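Local coordinates for restriction endonuclease (Mycobacterium sp., PDB 4F0Q), which probably recognises DNA carrying methylated cytosine and cleaves it, working as a tetrameric modification-dependent restriction endonuclease, at residues A[269-274]-A[388-393]; A[355-360]-A[367-372]. One frame throughout, in Å; residues are numbered along the deposited sequence. Where two conformers were deposited one is given.

Interaction 1 (A[269-274]-A[388-393]); sequences QSSKEQ and TGSFSR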
ATOM      1  N   GLN A 269       6.819  -7.498  19.519  1.00 22.98           N
ATOM      2  CA  GLN A 269       8.126  -8.056  19.830  1.00 24.32           C
ATOM      3  C   GLN A 269       8.792  -7.276  20.954  1.00 24.95           C
ATOM      4  O   GLN A 269       8.683  -6.052  21.020  1.00 25.72           O
ATOM      5  CB  GLN A 269       9.026  -8.048  18.593  1.00 23.34           C
ATOM      6  CG  GLN A 269       8.480  -8.839  17.420  1.00 23.19           C
ATOM      7  CD  GLN A 269       9.476  -8.956  16.287  1.00 27.01           C
ATOM      8  OE1 GLN A 269      10.646  -8.604  16.435  1.00 31.01           O
ATOM      9  NE2 GLN A 269       9.018  -9.453  15.144  1.00 39.97           N
ATOM     10  N   SER A 270       9.479  -7.990  21.837  1.00 23.93           N
ATOM     11  CA  SER A 270      10.225  -7.348  22.910  1.00 27.24           C
ATOM     12  C   SER A 270      11.456  -6.667  22.328  1.00 26.33           C
ATOM     13  O   SER A 270      11.765  -6.832  21.148  1.00 24.08           O
ATOM     14  CB  SER A 270      10.641  -8.374  23.965  1.00 25.72           C
ATOM     15  OG  SER A 270      11.514  -9.345  23.416  1.00 25.96           O
ATOM     16  N   SER A 271      12.156  -5.899  23.156  1.00 23.42           N
ATOM     17  CA  SER A 271      13.382  -5.248  22.717  1.00 23.76           C
ATOM     18  C   SER A 271      14.448  -6.291  22.403  1.00 23.25           C
ATOM     19  O   SER A 271      15.273  -6.095  21.514  1.00 26.92           O
ATOM     20  CB  SER A 271      13.889  -4.268  23.777  1.00 22.78           C
ATOM     21  OG  SER A 271      12.977  -3.199  23.961  1.00 22.00           O
ATOM     22  N   LYS A 272      14.413  -7.405  23.128  1.00 25.19           N
ATOM     23  CA  LYS A 272      15.391  -8.471  22.942  1.00 27.13           C
ATOM     24  C   LYS A 272      15.170  -9.219  21.630  1.00 27.00           C
ATOM     25  O   LYS A 272      16.123  -9.665  20.991  1.00 28.35           O
ATOM     26  CB  LYS A 272      15.358  -9.448  24.121  1.00 26.58           C
ATOM     27  CG  LYS A 272      16.462 -10.495  24.084  1.00 31.71           C
ATOM     28  CD  LYS A 272      16.563 -11.262  25.392  1.00 33.18           C
ATOM     29  CE  LYS A 272      15.332 -12.117  25.637  1.00 42.77           C
ATOM     30  NZ  LYS A 272      15.470 -12.940  26.871  1.00 42.46           N
ATOM     31  N   GLU A 273      13.910  -9.348  21.230  1.00 23.21           N
ATOM     32  CA  GLU A 273      13.569 -10.036  19.991  1.00 23.84           C
ATOM     33  C   GLU A 273      13.976  -9.226  18.763  1.00 23.92           C
ATOM     34  O   GLU A 273      14.450  -9.781  17.773  1.00 25.95           O
ATOM     35  CB  GLU A 273      12.073 -10.351  19.947  1.00 25.43           C
ATOM     36  CG  GLU A 273      11.644 -11.433  20.923  1.00 26.95           C
ATOM     37  CD  GLU A 273      10.138 -11.573  21.010  1.00 28.93           C
ATOM     38  OE1 GLU A 273       9.482 -10.628  21.496  1.00 25.42           O
ATOM     39  OE2 GLU A 273       9.612 -12.626  20.592  1.00 37.20           O
ATOM     40  N   GLN A 274      13.790  -7.912  18.833  1.00 26.41           N
ATOM     41  CA  GLN A 274      14.129  -7.031  17.720  1.00 25.99           C
ATOM     42  C   GLN A 274      15.641  -6.900  17.561  1.00 21.26           C
ATOM     43  O   GLN A 274      16.138  -6.595  16.478  1.00 21.48           O
ATOM     44  CB  GLN A 274      13.499  -5.654  17.918  1.00 22.53           C
ATOM     45  CG  GLN A 274      11.995  -5.685  18.115  1.00 19.24           C
ATOM     46  CD  GLN A 274      11.416  -4.307  18.361  1.00 20.74           C
ATOM     47  OE1 GLN A 274      11.633  -3.382  17.578  1.00 20.22           O
ATOM     48  NE2 GLN A 274      10.683  -4.161  19.458  1.00 24.11           N
ATOM     49  N   THR A 388      18.768   1.491  14.652  1.00 17.68           N
ATOM     50  CA  THR A 388      19.747   0.565  15.206  1.00 18.48           C
ATOM     51  C   THR A 388      19.244  -0.045  16.511  1.00 17.75           C
ATOM     52  O   THR A 388      19.746  -1.073  16.963  1.00 16.96           O
ATOM     53  CB  THR A 388      21.098   1.260  15.458  1.00 20.35           C
ATOM     54  OG1 THR A 388      20.890   2.441  16.241  1.00 19.31           O
ATOM     55  CG2 THR A 388      21.755   1.645  14.141  1.00 17.85           C
ATOM     56  N   GLY A 389      18.248   0.600  17.111  1.00 21.53           N
ATOM     57  CA  GLY A 389      17.669   0.122  18.353  1.00 20.04           C
ATOM     58  C   GLY A 389      16.388  -0.656  18.129  1.00 21.06           C
ATOM     59  O   GLY A 389      16.252  -1.377  17.141  1.00 19.54           O
ATOM     60  N   SER A 390      15.444  -0.509  19.053  1.00 24.91           N
ATOM     61  CA  SER A 390      14.168  -1.207  18.962  1.00 21.00           C
ATOM     62  C   SER A 390      13.002  -0.227  19.020  1.00 19.09           C
ATOM     63  O   SER A 390      13.187   0.956  19.298  1.00 17.83           O
ATOM     64  CB  SER A 390      14.037  -2.230  20.092  1.00 17.25           C
ATOM     65  OG  SER A 390      15.075  -3.191  20.037  1.00 24.15           O
ATOM     66  N   PHE A 391      11.803  -0.728  18.751  1.00 18.31           N
ATOM     67  CA  PHE A 391      10.594   0.071  18.892  1.00 18.83           C
ATOM     68  C   PHE A 391       9.899  -0.297  20.196  1.00 20.10           C
ATOM     69  O   PHE A 391       9.786  -1.476  20.534  1.00 19.67           O
ATOM     70  CB  PHE A 391       9.653  -0.150  17.705  1.00 19.72           C
ATOM     71  CG  PHE A 391      10.258   0.209  16.376  1.00 22.80           C
ATOM     72  CD1 PHE A 391      10.245   1.519  15.925  1.00 17.61           C
ATOM     73  CD2 PHE A 391      10.838  -0.763  15.578  1.00 20.40           C
ATOM     74  CE1 PHE A 391      10.801   1.853  14.704  1.00 13.71           C
ATOM     75  CE2 PHE A 391      11.396  -0.434  14.355  1.00 18.43           C
ATOM     76  CZ  PHE A 391      11.377   0.876  13.920  1.00 16.87           C
ATOM     77  N   SER A 392       9.443   0.715  20.927  1.00 19.31           N
ATOM     78  CA  SER A 392       8.789   0.502  22.214  1.00 23.12           C
ATOM     79  C   SER A 392       7.519  -0.323  22.062  1.00 23.47           C
ATOM     80  O   SER A 392       6.948  -0.402  20.974  1.00 22.63           O
ATOM     81  CB  SER A 392       8.471   1.840  22.883  1.00 21.65           C
ATOM     82  OG  SER A 392       7.571   2.600  22.096  1.00 25.03           O
ATOM     83  N   ARG A 393       7.084  -0.936  23.158  1.00 25.38           N
ATOM     84  CA  ARG A 393       5.896  -1.777  23.136  1.00 24.70           C
ATOM     85  C   ARG A 393       4.659  -0.964  22.776  1.00 24.83           C
ATOM     86  O   ARG A 393       3.809  -1.416  22.008  1.00 24.31           O
ATOM     87  CB  ARG A 393       5.697  -2.467  24.485  1.00 24.88           C
ATOM     88  CG  ARG A 393       4.605  -3.519  24.466  1.00 25.00           C
ATOM     89  CD  ARG A 393       4.517  -4.274  25.779  1.00 23.65           C
ATOM     90  NE  ARG A 393       3.736  -5.498  25.631  1.00 29.53           N
ATOM     91  CZ  ARG A 393       2.411  -5.557  25.722  1.00 30.08           C
ATOM     92  NH1 ARG A 393       1.711  -4.458  25.963  1.00 33.19           N
ATOM     93  NH2 ARG A 393       1.787  -6.718  25.571  1.00 24.29           N
TER
HETATM   94  O   HOH W   1      10.296  -2.386  23.208  1.00 26.76           O
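Q274 grips the backbone of F391 with both ends of its side-chain amide. F391 N donates to Q274 OE1 at 2.9 Å, in a nearly straight bond of 171°, though the donor is tilted from the carbonyl plane. Q274 NE2 donates to F391 O at 3.0 Å, lying in the carbonyl plane on a lone pair. The chain of Q274 runs extended beyond CG (chi2 178°), which carries the amide across to the strand. NE2 also bonds to Q269 O at 3.2 Å, from above that carbonyl plane. This second bond helps to fix the rotation of the amide.

One water bridges the two segments: it donates to F391 O and pairs with S271 OG, each at 2.9 Å. F391 O thus has two donors.

Packing is modest. Q274 OE1 sits at the edge of the F391 ring, 3.4 Å from F391 CD2, with the amide and ring nearly coplanar. S390 OG lies 3.6 Å from Q274 CB. The F391 side chain also touches V365 of the neighbouring strand and V370 of helix 367-374.

Within 269-274, S270 and E273 form a capping box. S270 N donates to E273 OE1 at 2.7 Å, and E273 N donates back to S270 OG.

S390 and S392 pair through their backbones with V365 of strand 364-365, and S390 also with S363, while F391 N and O face the Q274 amide. The amide therefore acts like a strand neighbour at the edge of a two-stranded parallel sheet, and fastens a capped helical turn to the endonuclease fold.

Interaction 2 (A[355-360]-A[367-372]); sequences QAKCIQ and PEQVAR. With MG (magnesium ion), chain E.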
ATOM      1  N   GLN A 355      12.132   6.776   7.123  1.00 18.43           N
ATOM      2  CA  GLN A 355      12.666   7.493   8.273  1.00 19.26           C
ATOM      3  C   GLN A 355      13.789   6.685   8.903  1.00 17.98           C
ATOM      4  O   GLN A 355      13.653   5.483   9.105  1.00 17.81           O
ATOM      5  CB  GLN A 355      11.570   7.746   9.306  1.00 22.87           C
ATOM      6  CG  GLN A 355      12.090   8.203  10.659  1.00 20.22           C
ATOM      7  CD  GLN A 355      12.832   9.521  10.586  1.00 17.98           C
ATOM      8  OE1 GLN A 355      13.937   9.654  11.112  1.00 22.55           O
ATOM      9  NE2 GLN A 355      12.226  10.505   9.933  1.00 20.89           N
ATOM     10  N   ALA A 356      14.897   7.348   9.211  1.00 20.34           N
ATOM     11  CA  ALA A 356      16.053   6.670   9.784  1.00 19.30           C
ATOM     12  C   ALA A 356      16.505   7.337  11.076  1.00 18.92           C
ATOM     13  O   ALA A 356      16.666   8.557  11.130  1.00 19.67           O
ATOM     14  CB  ALA A 356      17.191   6.645   8.783  1.00 18.45           C
ATOM     15  N   LYS A 357      16.715   6.538  12.117  1.00 16.11           N
ATOM     16  CA  LYS A 357      17.207   7.082  13.379  1.00 20.78           C
ATOM     17  C   LYS A 357      18.244   6.182  14.041  1.00 17.38           C
ATOM     18  O   LYS A 357      17.932   5.085  14.500  1.00 21.54           O
ATOM     19  CB  LYS A 357      16.053   7.368  14.343  1.00 24.18           C
ATOM     20  CG  LYS A 357      16.469   8.195  15.547  1.00 25.84           C
ATOM     21  CD  LYS A 357      15.273   8.711  16.323  1.00 29.46           C
ATOM     22  CE  LYS A 357      15.718   9.640  17.441  1.00 24.17           C
ATOM     23  NZ  LYS A 357      14.564  10.226  18.174  1.00 37.22           N
ATOM     24  N   CYS A 358      19.483   6.663  14.088  1.00 20.58           N
ATOM     25  CA  CYS A 358      20.580   5.909  14.678  1.00 18.26           C
ATOM     26  C   CYS A 358      20.734   6.213  16.165  1.00 24.30           C
ATOM     27  O   CYS A 358      21.456   7.133  16.550  1.00 27.17           O
ATOM     28  CB  CYS A 358      21.887   6.210  13.944  1.00 16.35           C
ATOM     29  SG  CYS A 358      23.330   5.353  14.607  1.00 25.44           S
ATOM     30  N   ILE A 359      20.046   5.436  16.994  1.00 25.16           N
ATOM     31  CA  ILE A 359      20.155   5.567  18.441  1.00 21.72           C
ATOM     32  C   ILE A 359      20.879   4.355  19.008  1.00 21.39           C
ATOM     33  O   ILE A 359      21.230   3.437  18.267  1.00 23.16           O
ATOM     34  CB  ILE A 359      18.773   5.667  19.104  1.00 19.76           C
ATOM     35  CG1 ILE A 359      17.952   4.411  18.808  1.00 18.93           C
ATOM     36  CG2 ILE A 359      18.044   6.915  18.630  1.00 22.13           C
ATOM     37  CD1 ILE A 359      16.574   4.418  19.432  1.00 23.65           C
ATOM     38  N   GLN A 360      21.103   4.360  20.319  1.00 23.51           N
ATOM     39  CA  GLN A 360      21.696   3.215  21.000  1.00 21.96           C
ATOM     40  C   GLN A 360      20.865   1.968  20.734  1.00 23.62           C
ATOM     41  O   GLN A 360      19.638   2.010  20.825  1.00 28.85           O
ATOM     42  CB  GLN A 360      21.780   3.467  22.506  1.00 25.89           C
ATOM     43  CG  GLN A 360      22.858   4.451  22.931  1.00 28.90           C
ATOM     44  CD  GLN A 360      24.228   3.810  23.047  1.00 30.03           C
ATOM     45  OE1 GLN A 360      25.235   4.497  23.216  1.00 37.12           O
ATOM     46  NE2 GLN A 360      24.272   2.484  22.964  1.00 28.65           N
ATOM     47  N   PRO A 367       6.353   5.973  20.467  1.00 20.75           N
ATOM     48  CA  PRO A 367       5.181   6.044  19.585  1.00 21.14           C
ATOM     49  C   PRO A 367       5.045   7.389  18.870  1.00 23.90           C
ATOM     50  O   PRO A 367       4.522   7.438  17.755  1.00 21.14           O
ATOM     51  CB  PRO A 367       4.002   5.828  20.547  1.00 23.64           C
ATOM     52  CG  PRO A 367       4.556   6.064  21.916  1.00 21.81           C
ATOM     53  CD  PRO A 367       5.974   5.614  21.844  1.00 20.51           C
ATOM     54  N   GLU A 368       5.508   8.463  19.504  1.00 24.75           N
ATOM     55  CA  GLU A 368       5.483   9.781  18.878  1.00 21.32           C
ATOM     56  C   GLU A 368       6.386   9.806  17.649  1.00 19.16           C
ATOM     57  O   GLU A 368       6.020  10.347  16.602  1.00 20.60           O
ATOM     58  CB  GLU A 368       5.923  10.864  19.868  1.00 18.99           C
ATOM     59  CG  GLU A 368       4.991  11.058  21.055  1.00 21.51           C
ATOM     60  CD  GLU A 368       5.487  10.364  22.306  1.00 26.85           C
ATOM     61  OE1 GLU A 368       6.560   9.730  22.249  1.00 33.18           O
ATOM     62  OE2 GLU A 368       4.807  10.457  23.351  1.00 30.70           O
ATOM     63  N   GLN A 369       7.563   9.207  17.788  1.00 18.00           N
ATOM     64  CA  GLN A 369       8.560   9.190  16.725  1.00 20.23           C
ATOM     65  C   GLN A 369       8.087   8.445  15.477  1.00 19.74           C
ATOM     66  O   GLN A 369       8.389   8.855  14.356  1.00 21.13           O
ATOM     67  CB  GLN A 369       9.878   8.607  17.242  1.00 19.21           C
ATOM     68  CG  GLN A 369      10.600   9.520  18.224  1.00 18.72           C
ATOM     69  CD  GLN A 369      11.642   8.796  19.053  1.00 17.74           C
ATOM     70  OE1 GLN A 369      11.854   7.596  18.895  1.00 22.26           O
ATOM     71  NE2 GLN A 369      12.298   9.526  19.948  1.00 33.42           N
ATOM     72  N   VAL A 370       7.343   7.359  15.667  1.00 20.27           N
ATOM     73  CA  VAL A 370       6.787   6.633  14.528  1.00 22.32           C
ATOM     74  C   VAL A 370       5.554   7.354  13.986  1.00 20.72           C
ATOM     75  O   VAL A 370       5.335   7.413  12.771  1.00 21.65           O
ATOM     76  CB  VAL A 370       6.395   5.192  14.921  0.50 19.75           C
ATOM     77  CG1 VAL A 370       5.852   4.436  13.719  0.50 17.15           C
ATOM     78  CG2 VAL A 370       7.587   4.463  15.520  0.50 19.09           C
ATOM     79  N   ALA A 371       4.764   7.929  14.891  1.00 22.26           N
ATOM     80  CA  ALA A 371       3.572   8.669  14.494  1.00 20.94           C
ATOM     81  C   ALA A 371       3.922   9.891  13.650  1.00 25.40           C
ATOM     82  O   ALA A 371       3.111  10.345  12.843  1.00 27.19           O
ATOM     83  CB  ALA A 371       2.767   9.078  15.713  1.00 23.23           C
ATOM     84  N   ARG A 372       5.129  10.420  13.834  1.00 24.34           N
ATOM     85  CA  ARG A 372       5.573  11.569  13.053  1.00 21.57           C
ATOM     86  C   ARG A 372       5.728  11.203  11.582  1.00 23.68           C
ATOM     87  O   ARG A 372       5.591  12.051  10.699  1.00 24.87           O
ATOM     88  CB  ARG A 372       6.885  12.134  13.601  1.00 20.79           C
ATOM     89  CG  ARG A 372       7.237  13.497  13.031  1.00 22.52           C
ATOM     90  CD  ARG A 372       8.533  14.033  13.605  1.00 26.13           C
ATOM     91  NE  ARG A 372       8.835  15.364  13.088  1.00 24.02           N
ATOM     92  CZ  ARG A 372       9.967  16.017  13.323  1.00 22.26           C
ATOM     93  NH1 ARG A 372      10.913  15.460  14.065  1.00 24.31           N
ATOM     94  NH2 ARG A 372      10.155  17.225  12.810  1.00 26.49           N
TER
HETATM   95 MG    MG E 501      15.858  10.447  10.835  1.00 21.26          MG
HETATM   96  O   HOH W   2      17.815  10.753  10.189  1.00 19.28           O
HETATM   97  O   HOH W   3      16.540  10.765  12.779  1.00 23.75           O
HETATM   98  O   HOH W   4      14.920  12.286  10.394  1.00 26.46           O
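K357, on strand 347-357, and Q369, on helix 367-374, make the nearest backbone approach, with CA atoms 9.5 Å apart. The strand carries the Q355-A356-K357 triplet, which matches the (D/E)XK part of the PD-(D/E)XK nuclease motif, with glutamine at the first position. D334 fits the preceding aspartate of that motif.

Only K357 and Q369 touch across the segments. The lysine is fully extended, with CG anti to the backbone N (chi1 -168°), and it crosses the Q369 side chain at about a right angle. K357 NZ lies 3.0 Å from Q369 NE2. Both are donors, so the short distance is not a hydrogen bond. Q369 OE1 accepts from S366 N, which helps to orient the amide. Y385 lies against both side chains.

R372 forms a salt bridge with E398 of the third subunit, so helix 367-374 also takes part in the contact between subunits.

The Q355 chain bends at chi2 (62°) and presents its amide oxygen to a magnesium ion. D334 OD2 and three waters share the site. Q355 OE1 and A356 O each bind the magnesium at 2.1 Å.

From the N terminus, the chain passes the large mixed sheet and reaches the helical turn at 271-274. It then runs through helices 281-292 and 297-314 and strands 319-324 and 335-342 to the metal-binding strand 347-357. Interaction 2 closes a loop of six residues that includes strand 364-365. The chain returns through strand 381-387. Segment 388-393 then meets 269-274, closing the long loop of interaction 1. The short loop lies wholly within the long one, and the two do not cross. The centres of interactions 1 and 2 are about 12 Å apart. F391 touches V370 and S392 touches P367, so helix 367-374 joins the metal-site strand to the anchor of the helical turn.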